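Local coordinates for protein probable thiol peroxidase (Chromobacterium violaceum, PDB 3KEB) that probably reduces peroxides as a thiol peroxidase of the thioredoxin-like redoxin family, at residues P131-A143 with E153-I167. Sequence-based numbering, arbitrary orientation.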
loop_
_atom_site.group_PDB
_atom_site.type_symbol
_atom_site.label_atom_id
_atom_site.label_comp_id
_atom_site.label_asym_id
_atom_site.label_seq_id
_atom_site.Cartn_x
_atom_site.Cartn_y
_atom_site.Cartn_z
ATOM N N PRO A 131 -10.372 -3.840 11.859
ATOM C CA PRO A 131 -9.112 -3.156 11.562
ATOM C C PRO A 131 -8.484 -3.481 10.195
ATOM O O PRO A 131 -7.359 -3.096 9.938
ATOM C CB PRO A 131 -8.176 -3.692 12.640
ATOM C CG PRO A 131 -8.769 -4.957 13.069
ATOM C CD PRO A 131 -10.109 -5.120 12.513
ATOM N N LEU A 132 -9.159 -4.264 9.374
ATOM C CA LEU A 132 -8.590 -4.676 8.083
ATOM C C LEU A 132 -9.192 -3.915 6.889
ATOM O O LEU A 132 -8.994 -4.308 5.740
ATOM C CB LEU A 132 -8.696 -6.189 7.895
ATOM C CG LEU A 132 -7.800 -7.018 8.837
ATOM C CD1 LEU A 132 -7.945 -8.494 8.527
ATOM C CD2 LEU A 132 -6.288 -6.562 8.812
ATOM N N SER A 133 -9.862 -2.812 7.163
ATOM C CA SER A 133 -10.393 -1.951 6.132
ATOM C C SER A 133 -9.360 -1.613 5.049
ATOM O O SER A 133 -8.213 -1.172 5.348
ATOM C CB SER A 133 -10.866 -0.665 6.764
ATOM O OG SER A 133 -11.461 0.143 5.794
ATOM N N GLY A 134 -9.750 -1.844 3.806
ATOM C CA GLY A 134 -8.871 -1.647 2.641
ATOM C C GLY A 134 -7.977 -2.803 2.255
ATOM O O GLY A 134 -7.374 -2.769 1.125
ATOM N N TYR A 135 -7.823 -3.830 3.121
ATOM C CA TYR A 135 -6.979 -4.915 2.757
ATOM C C TYR A 135 -7.645 -5.895 1.800
ATOM O O TYR A 135 -8.878 -6.013 1.768
ATOM C CB TYR A 135 -6.478 -5.706 4.008
ATOM C CG TYR A 135 -5.373 -5.052 4.814
ATOM C CD1 TYR A 135 -5.630 -3.990 5.672
ATOM C CD2 TYR A 135 -4.081 -5.582 4.808
ATOM C CE1 TYR A 135 -4.608 -3.462 6.452
ATOM C CE2 TYR A 135 -3.071 -5.038 5.554
ATOM C CZ TYR A 135 -3.341 -3.980 6.376
ATOM O OH TYR A 135 -2.332 -3.483 7.115
ATOM N N THR A 136 -6.832 -6.693 1.111
ATOM C CA THR A 136 -7.366 -7.860 0.381
ATOM C C THR A 136 -7.393 -9.067 1.348
ATOM O O THR A 136 -6.356 -9.482 1.901
ATOM C CB THR A 136 -6.549 -8.234 -0.841
ATOM O OG1 THR A 136 -5.208 -8.593 -0.334
ATOM C CG2 THR A 136 -6.370 -7.090 -1.781
ATOM N N SER A 137 -8.570 -9.659 1.519
ATOM C CA SER A 137 -8.734 -10.829 2.341
ATOM C C SER A 137 -7.906 -12.005 1.749
ATOM O O SER A 137 -7.793 -12.124 0.531
ATOM C CB SER A 137 -10.226 -11.168 2.485
ATOM O OG SER A 137 -10.404 -11.897 3.663
ATOM N N PRO A 138 -7.305 -12.829 2.576
ATOM C CA PRO A 138 -6.439 -13.869 2.035
ATOM C C PRO A 138 -7.199 -15.007 1.291
ATOM O O PRO A 138 -8.237 -15.482 1.756
ATOM C CB PRO A 138 -5.711 -14.402 3.269
ATOM C CG PRO A 138 -6.609 -14.059 4.371
ATOM C CD PRO A 138 -7.106 -12.701 4.024
ATOM N N ALA A 139 -6.707 -15.338 0.095
ATOM C CA ALA A 139 -7.365 -16.271 -0.818
ATOM C C ALA A 139 -6.361 -16.885 -1.780
ATOM O O ALA A 139 -5.194 -16.433 -1.922
ATOM C CB ALA A 139 -8.535 -15.574 -1.571
ATOM N N ILE A 140 -6.755 -18.015 -2.327
ATOM C CA ILE A 140 -5.903 -18.705 -3.274
ATOM C C ILE A 140 -6.728 -19.132 -4.410
ATOM O O ILE A 140 -7.858 -19.577 -4.209
ATOM C CB ILE A 140 -5.149 -19.920 -2.656
ATOM C CG1 ILE A 140 -4.178 -20.524 -3.666
ATOM C CG2 ILE A 140 -6.117 -21.035 -2.112
ATOM C CD1 ILE A 140 -3.077 -21.441 -2.941
ATOM N N ILE A 141 -6.174 -19.009 -5.609
ATOM C CA ILE A 141 -6.876 -19.437 -6.833
ATOM C C ILE A 141 -5.919 -20.085 -7.794
ATOM O O ILE A 141 -4.931 -19.486 -8.196
ATOM C CB ILE A 141 -7.479 -18.236 -7.586
ATOM C CG1 ILE A 141 -8.418 -17.439 -6.702
ATOM C CG2 ILE A 141 -8.226 -18.690 -8.888
ATOM C CD1 ILE A 141 -8.897 -16.126 -7.339
ATOM N N LEU A 142 -6.195 -21.338 -8.127
ATOM C CA LEU A 142 -5.450 -22.087 -9.124
ATOM C C LEU A 142 -6.198 -21.953 -10.452
ATOM O O LEU A 142 -7.387 -22.330 -10.563
ATOM C CB LEU A 142 -5.381 -23.565 -8.757
ATOM C CG LEU A 142 -4.803 -24.524 -9.780
ATOM C CD1 LEU A 142 -3.306 -24.265 -10.006
ATOM C CD2 LEU A 142 -5.150 -26.003 -9.368
ATOM N N ALA A 143 -5.468 -21.467 -11.462
ATOM C CA ALA A 143 -6.014 -21.286 -12.839
ATOM C C ALA A 143 -5.059 -21.879 -13.847
ATOM O O ALA A 143 -3.824 -21.881 -13.644
ATOM C CB ALA A 143 -6.262 -19.800 -13.164
ATOM N N GLU A 153 -10.196 -20.782 -2.868
ATOM C CA GLU A 153 -10.522 -20.856 -1.468
ATOM C C GLU A 153 -10.190 -19.516 -0.847
ATOM O O GLU A 153 -9.105 -18.961 -1.056
ATOM C CB GLU A 153 -9.675 -21.971 -0.816
ATOM C CG GLU A 153 -9.816 -22.089 0.705
ATOM C CD GLU A 153 -8.737 -22.975 1.345
ATOM O OE1 GLU A 153 -7.757 -23.396 0.685
ATOM O OE2 GLU A 153 -8.896 -23.255 2.523
ATOM N N ARG A 154 -11.091 -19.027 -0.017
ATOM C CA ARG A 154 -10.763 -17.914 0.882
ATOM C C ARG A 154 -10.596 -18.418 2.268
ATOM O O ARG A 154 -11.333 -19.290 2.698
ATOM C CB ARG A 154 -11.903 -16.920 0.877
ATOM C CG ARG A 154 -11.966 -16.263 -0.369
ATOM C CD ARG A 154 -13.058 -15.252 -0.381
ATOM N NE ARG A 154 -14.389 -15.869 -0.483
ATOM C CZ ARG A 154 -15.524 -15.192 -0.643
ATOM N NH1 ARG A 154 -15.519 -13.885 -0.696
ATOM N NH2 ARG A 154 -16.717 -15.825 -0.714
ATOM N N LEU A 155 -9.569 -17.946 2.954
ATOM C CA LEU A 155 -9.365 -18.318 4.310
ATOM C C LEU A 155 -10.441 -17.727 5.214
ATOM O O LEU A 155 -10.730 -16.533 5.144
ATOM C CB LEU A 155 -7.978 -17.833 4.799
ATOM C CG LEU A 155 -6.734 -18.424 4.182
ATOM C CD1 LEU A 155 -5.492 -17.875 5.013
ATOM C CD2 LEU A 155 -6.856 -19.953 4.179
ATOM N N ALA A 156 -10.977 -18.553 6.102
ATOM C CA ALA A 156 -11.916 -18.109 7.125
ATOM C C ALA A 156 -11.264 -17.502 8.375
ATOM O O ALA A 156 -11.956 -16.894 9.175
ATOM C CB ALA A 156 -12.910 -19.246 7.507
ATOM N N ASN A 157 -9.950 -17.683 8.517
ATOM C CA ASN A 157 -9.176 -17.175 9.650
ATOM C C ASN A 157 -7.789 -16.841 9.119
ATOM O O ASN A 157 -7.239 -17.637 8.375
ATOM C CB ASN A 157 -9.052 -18.209 10.780
ATOM C CG ASN A 157 -8.414 -17.637 12.038
ATOM O OD1 ASN A 157 -7.277 -17.184 12.011
ATOM N ND2 ASN A 157 -9.133 -17.685 13.161
ATOM N N THR A 158 -7.227 -15.697 9.533
ATOM C CA THR A 158 -5.985 -15.187 8.991
ATOM C C THR A 158 -4.776 -15.987 9.357
ATOM O O THR A 158 -3.742 -15.836 8.655
ATOM C CB THR A 158 -5.766 -13.716 9.417
ATOM O OG1 THR A 158 -5.783 -13.618 10.824
ATOM C CG2 THR A 158 -6.846 -12.773 8.822
ATOM N N ARG A 159 -4.884 -16.795 10.424
ATOM C CA ARG A 159 -3.757 -17.649 10.860
ATOM C C ARG A 159 -3.703 -18.965 10.125
ATOM O O ARG A 159 -2.687 -19.672 10.203
ATOM C CB ARG A 159 -3.829 -17.894 12.339
ATOM C CG ARG A 159 -3.724 -16.646 13.149
ATOM C CD ARG A 159 -3.846 -17.021 14.641
ATOM N NE ARG A 159 -3.455 -15.899 15.484
ATOM C CZ ARG A 159 -4.267 -15.259 16.311
ATOM N NH1 ARG A 159 -5.535 -15.595 16.441
ATOM N NH2 ARG A 159 -3.783 -14.244 17.012
ATOM N N ASP A 160 -4.768 -19.267 9.370
ATOM C CA ASP A 160 -4.853 -20.547 8.709
ATOM C C ASP A 160 -3.938 -20.604 7.491
ATOM O O ASP A 160 -3.574 -19.588 6.896
ATOM C CB ASP A 160 -6.272 -20.847 8.234
ATOM C CG ASP A 160 -7.286 -21.066 9.369
ATOM O OD1 ASP A 160 -6.917 -21.210 10.546
ATOM O OD2 ASP A 160 -8.511 -21.114 9.034
ATOM N N PHE A 161 -3.689 -21.829 7.033
ATOM C CA PHE A 161 -3.100 -22.067 5.723
ATOM C C PHE A 161 -4.143 -22.549 4.725
ATOM O O PHE A 161 -5.163 -23.149 5.073
ATOM C CB PHE A 161 -1.913 -23.067 5.772
ATOM C CG PHE A 161 -0.770 -22.667 6.676
ATOM C CD1 PHE A 161 -0.422 -21.355 6.874
ATOM C CD2 PHE A 161 -0.054 -23.641 7.357
ATOM C CE1 PHE A 161 0.607 -21.002 7.724
ATOM C CE2 PHE A 161 0.990 -23.299 8.186
ATOM C CZ PHE A 161 1.312 -21.964 8.367
ATOM N N PHE A 162 -3.865 -22.318 3.446
ATOM C CA PHE A 162 -4.685 -22.880 2.380
ATOM C C PHE A 162 -4.705 -24.410 2.427
ATOM O O PHE A 162 -3.798 -25.036 2.975
ATOM C CB PHE A 162 -4.123 -22.426 1.021
ATOM C CG PHE A 162 -4.013 -20.938 0.868
ATOM C CD1 PHE A 162 -5.149 -20.125 0.978
ATOM C CD2 PHE A 162 -2.784 -20.348 0.569
ATOM C CE1 PHE A 162 -5.065 -18.757 0.861
ATOM C CE2 PHE A 162 -2.712 -18.961 0.391
ATOM C CZ PHE A 162 -3.844 -18.179 0.551
ATOM N N ASP A 163 -5.708 -25.022 1.796
ATOM C CA ASP A 163 -5.871 -26.470 1.746
ATOM C C ASP A 163 -5.021 -27.029 0.602
ATOM O O ASP A 163 -5.532 -27.405 -0.465
ATOM C CB ASP A 163 -7.335 -26.832 1.539
ATOM C CG ASP A 163 -7.618 -28.318 1.758
ATOM O OD1 ASP A 163 -6.688 -29.106 1.845
ATOM O OD2 ASP A 163 -8.817 -28.679 1.824
ATOM N N PHE A 164 -3.705 -27.069 0.862
ATOM C CA PHE A 164 -2.772 -27.468 -0.132
ATOM C C PHE A 164 -3.017 -28.927 -0.521
ATOM O O PHE A 164 -2.881 -29.271 -1.686
ATOM C CB PHE A 164 -1.341 -27.284 0.353
ATOM C CG PHE A 164 -0.939 -25.853 0.557
ATOM C CD1 PHE A 164 -0.948 -24.946 -0.497
ATOM C CD2 PHE A 164 -0.587 -25.407 1.815
ATOM C CE1 PHE A 164 -0.597 -23.600 -0.302
ATOM C CE2 PHE A 164 -0.226 -24.088 2.017
ATOM C CZ PHE A 164 -0.248 -23.184 0.978
ATOM N N ASP A 165 -3.374 -29.782 0.441
ATOM C CA ASP A 165 -3.704 -31.174 0.093
ATOM C C ASP A 165 -4.803 -31.275 -0.972
ATOM O O ASP A 165 -4.725 -32.113 -1.886
ATOM C CB ASP A 165 -4.088 -31.983 1.310
ATOM C CG ASP A 165 -2.886 -32.317 2.195
ATOM O OD1 ASP A 165 -1.718 -32.178 1.733
ATOM O OD2 ASP A 165 -3.122 -32.679 3.369
ATOM N N ALA A 166 -5.814 -30.433 -0.877
ATOM C CA ALA A 166 -6.872 -30.421 -1.890
ATOM C C ALA A 166 -6.377 -29.983 -3.281
ATOM O O ALA A 166 -6.759 -30.553 -4.320
ATOM C CB ALA A 166 -8.024 -29.499 -1.433
ATOM N N ILE A 167 -5.537 -28.954 -3.296
ATOM C CA ILE A 167 -4.923 -28.467 -4.543
ATOM C C ILE A 167 -4.005 -29.559 -5.134
ATOM O O ILE A 167 -4.078 -29.864 -6.336
ATOM C CB ILE A 167 -4.147 -27.139 -4.319
ATOM C CG1 ILE A 167 -5.052 -26.078 -3.678
ATOM C CG2 ILE A 167 -3.529 -26.668 -5.634
ATOM C CD1 ILE A 167 -4.357 -24.708 -3.347
HETATM O O HOH W 1 -10.311 -14.675 3.223
#
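The carbonyl oxygen of Pro-138 is gripped twice: Leu-155 N donates to Pro-138 O at 3.0 Å, tilted about 31° from the carbonyl plane, and a water donates to the same oxygen. That water also donates to Leu-155 O and accepts from Ser-137 OG, tying the two segments together just beyond their last paired residues. Next along, Ala-139 and Arg-154 make an antiparallel non-hydrogen-bonded pair, and one residue further Ile-140 and Glu-153 form the hydrogen-bonded pair, Ile-140 N to Glu-153 O measuring 2.8 Å. On the Ala-139 face Ala-139 CB packs against Arg-154 CG at 3.7 Å, while Arg-154 NH1 hydrogen-bonds to Gly-124 O. Strands 139-143 and 149-154 thus build the hairpin at one edge of the thioredoxin-like sheet, and the chain then returns over the face carrying Ile-140 before entering helix 164-177. There Ile-140 CB stands over one face of the Phe-162 ring, 3.6 Å from its centroid and 9° off its normal, a CH-pi contact. With CG1 anti to the backbone N (chi1 -175°), Ile-140 sends CD1 onward to meet Ile-167 CD1 tip to tip at 3.5 Å, and its CG2 lies 3.4 Å from Phe-162 CD1. Leu-69 of helix 67-77 and Val-54 of strand 51-55 also pack on Phe-162. The extended Glu-153 side chain accepts from Asp-163 N through the syn lone pair of OE1 (2.8 Å), fixing the strand to the residue that N-caps the helix.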